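Local atomic coordinates of putative dihydrodipicolinate synthase (Thermus thermophilus, PDB entry 2PCQ), a protein that belongs to the dihydrodipicolinate synthase family of TIM-barrel proteins and forms a tetramer of identical chains. Residues A[124-129]-A[152-157]. Numbering follows the deposited sequence.
Sequences YHVPQN and KDSSGD
Between Y124 and K152, paired in parallel register, the side chains run alongside each other. K152 is extended throughout, with CG anti to the backbone N (chi1 175°), which lays CD 3.4 Å from CE2 of the Y124 ring and lets NZ donate to Y124 OH at 2.6 Å. That hydroxyl also bonds to the backbone N of S40, so two partners fix the ring's tip. Backbone bonds continue the ladder: H125 N donates to K152 O, and S154 N to H125 O at 2.8 Å. Strands 121-125 and 148-153 thus show the parallel pairing of a TIM barrel, here at their C-terminal ends, with Y124 and K152 facing the barrel interior and H125 and D153 facing helix 158-167. In this outer layer the D153 carboxylate meets the H125 ring edge, OD1 3.5 Å from CD2, the planes 84° apart, while P127 CD covers one face of the imidazole. D153 OD1 accepts from S155 OG and S155 N, the latter forming an Asx turn; OD2 forms a salt bridge with R160 and a hydrogen bond with Y164 OH. Q128 bends at chi2 (98°) and sends NE2 to S154 O at 2.7 Å, a nearly straight bond arriving above the carbonyl plane.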
loop_
_atom_site.group_PDB
_atom_site.type_symbol
_atom_site.label_atom_id
_atom_site.label_comp_id
_atom_site.label_asym_id
_atom_site.label_seq_id
_atom_site.Cartn_x
_atom_site.Cartn_y
_atom_site.Cartn_z
ATOM N N TYR A 124 1.527 4.144 21.623
ATOM C CA TYR A 124 1.827 2.811 21.114
ATOM C C TYR A 124 1.632 2.751 19.607
ATOM O O TYR A 124 0.504 2.715 19.118
ATOM C CB TYR A 124 0.920 1.781 21.798
ATOM C CG TYR A 124 1.450 0.358 21.808
ATOM C CD1 TYR A 124 0.890 -0.599 22.651
ATOM C CD2 TYR A 124 2.534 -0.023 21.010
ATOM C CE1 TYR A 124 1.394 -1.895 22.715
ATOM C CE2 TYR A 124 3.048 -1.321 21.064
ATOM C CZ TYR A 124 2.473 -2.250 21.924
ATOM O OH TYR A 124 2.991 -3.524 22.028
ATOM N N HIS A 125 2.740 2.747 18.875
ATOM C CA HIS A 125 2.695 2.685 17.419
ATOM C C HIS A 125 3.131 1.297 16.952
ATOM O O HIS A 125 4.322 0.987 16.917
ATOM C CB HIS A 125 3.618 3.749 16.820
ATOM C CG HIS A 125 3.592 3.803 15.323
ATOM N ND1 HIS A 125 2.424 3.945 14.601
ATOM C CD2 HIS A 125 4.591 3.753 14.411
ATOM C CE1 HIS A 125 2.706 3.980 13.311
ATOM N NE2 HIS A 125 4.014 3.866 13.167
ATOM N N VAL A 126 2.159 0.462 16.600
ATOM C CA VAL A 126 2.440 -0.891 16.134
ATOM C C VAL A 126 1.512 -1.166 14.942
ATOM O O VAL A 126 0.636 -2.027 14.996
ATOM C CB VAL A 126 2.250 -1.921 17.311
ATOM C CG1 VAL A 126 0.857 -1.788 17.921
ATOM C CG2 VAL A 126 2.513 -3.346 16.832
ATOM N N PRO A 127 1.720 -0.427 13.831
ATOM C CA PRO A 127 0.944 -0.515 12.587
ATOM C C PRO A 127 0.794 -1.894 11.954
ATOM O O PRO A 127 -0.193 -2.157 11.272
ATOM C CB PRO A 127 1.650 0.481 11.663
ATOM C CG PRO A 127 3.069 0.426 12.134
ATOM C CD PRO A 127 2.899 0.437 13.639
ATOM N N GLN A 128 1.763 -2.773 12.173
ATOM C CA GLN A 128 1.682 -4.112 11.607
ATOM C C GLN A 128 0.398 -4.794 12.070
ATOM O O GLN A 128 -0.198 -5.579 11.334
ATOM C CB GLN A 128 2.902 -4.945 12.020
ATOM C CG GLN A 128 4.231 -4.349 11.563
ATOM C CD GLN A 128 4.933 -3.546 12.653
ATOM O OE1 GLN A 128 4.308 -2.758 13.375
ATOM N NE2 GLN A 128 6.245 -3.739 12.768
ATOM N N ASN A 129 -0.030 -4.483 13.290
ATOM C CA ASN A 129 -1.247 -5.070 13.843
ATOM C C ASN A 129 -2.448 -4.115 13.821
ATOM O O ASN A 129 -3.538 -4.499 13.398
ATOM C CB ASN A 129 -1.001 -5.532 15.284
ATOM C CG ASN A 129 -0.063 -6.728 15.368
ATOM O OD1 ASN A 129 -0.415 -7.844 14.983
ATOM N ND2 ASN A 129 1.135 -6.496 15.873
ATOM N N LYS A 152 6.317 3.773 22.368
ATOM C CA LYS A 152 6.870 2.474 22.025
ATOM C C LYS A 152 6.560 2.412 20.534
ATOM O O LYS A 152 5.392 2.447 20.131
ATOM C CB LYS A 152 6.160 1.318 22.728
ATOM C CG LYS A 152 6.689 -0.040 22.254
ATOM C CD LYS A 152 5.925 -1.231 22.821
ATOM C CE LYS A 152 6.402 -2.521 22.148
ATOM N NZ LYS A 152 5.567 -3.705 22.492
ATOM N N ASP A 153 7.606 2.344 19.720
ATOM C CA ASP A 153 7.448 2.295 18.277
ATOM C C ASP A 153 7.907 0.929 17.771
ATOM O O ASP A 153 9.100 0.616 17.791
ATOM C CB ASP A 153 8.284 3.406 17.635
ATOM C CG ASP A 153 7.922 3.649 16.185
ATOM O OD1 ASP A 153 7.771 2.663 15.436
ATOM O OD2 ASP A 153 7.804 4.828 15.789
ATOM N N SER A 154 6.956 0.122 17.309
ATOM C CA SER A 154 7.262 -1.216 16.808
ATOM C C SER A 154 7.333 -1.291 15.288
ATOM O O SER A 154 7.572 -2.363 14.733
ATOM C CB SER A 154 6.199 -2.210 17.290
ATOM O OG SER A 154 6.051 -2.169 18.697
ATOM N N SER A 155 7.139 -0.158 14.617
ATOM C CA SER A 155 7.130 -0.119 13.152
ATOM C C SER A 155 8.387 -0.593 12.432
ATOM O O SER A 155 8.300 -1.134 11.332
ATOM C CB SER A 155 6.802 1.296 12.662
ATOM O OG SER A 155 7.886 2.173 12.907
ATOM N N GLY A 156 9.551 -0.388 13.035
ATOM C CA GLY A 156 10.779 -0.785 12.373
ATOM C C GLY A 156 11.190 0.296 11.383
ATOM O O GLY A 156 12.104 0.111 10.586
ATOM N N ASP A 157 10.497 1.429 11.422
ATOM C CA ASP A 157 10.817 2.548 10.539
ATOM C C ASP A 157 11.687 3.481 11.369
ATOM O O ASP A 157 11.175 4.323 12.107
ATOM C CB ASP A 157 9.535 3.267 10.097
ATOM C CG ASP A 157 9.815 4.477 9.218
ATOM O OD1 ASP A 157 10.990 4.891 9.117
ATOM O OD2 ASP A 157 8.858 5.024 8.633
#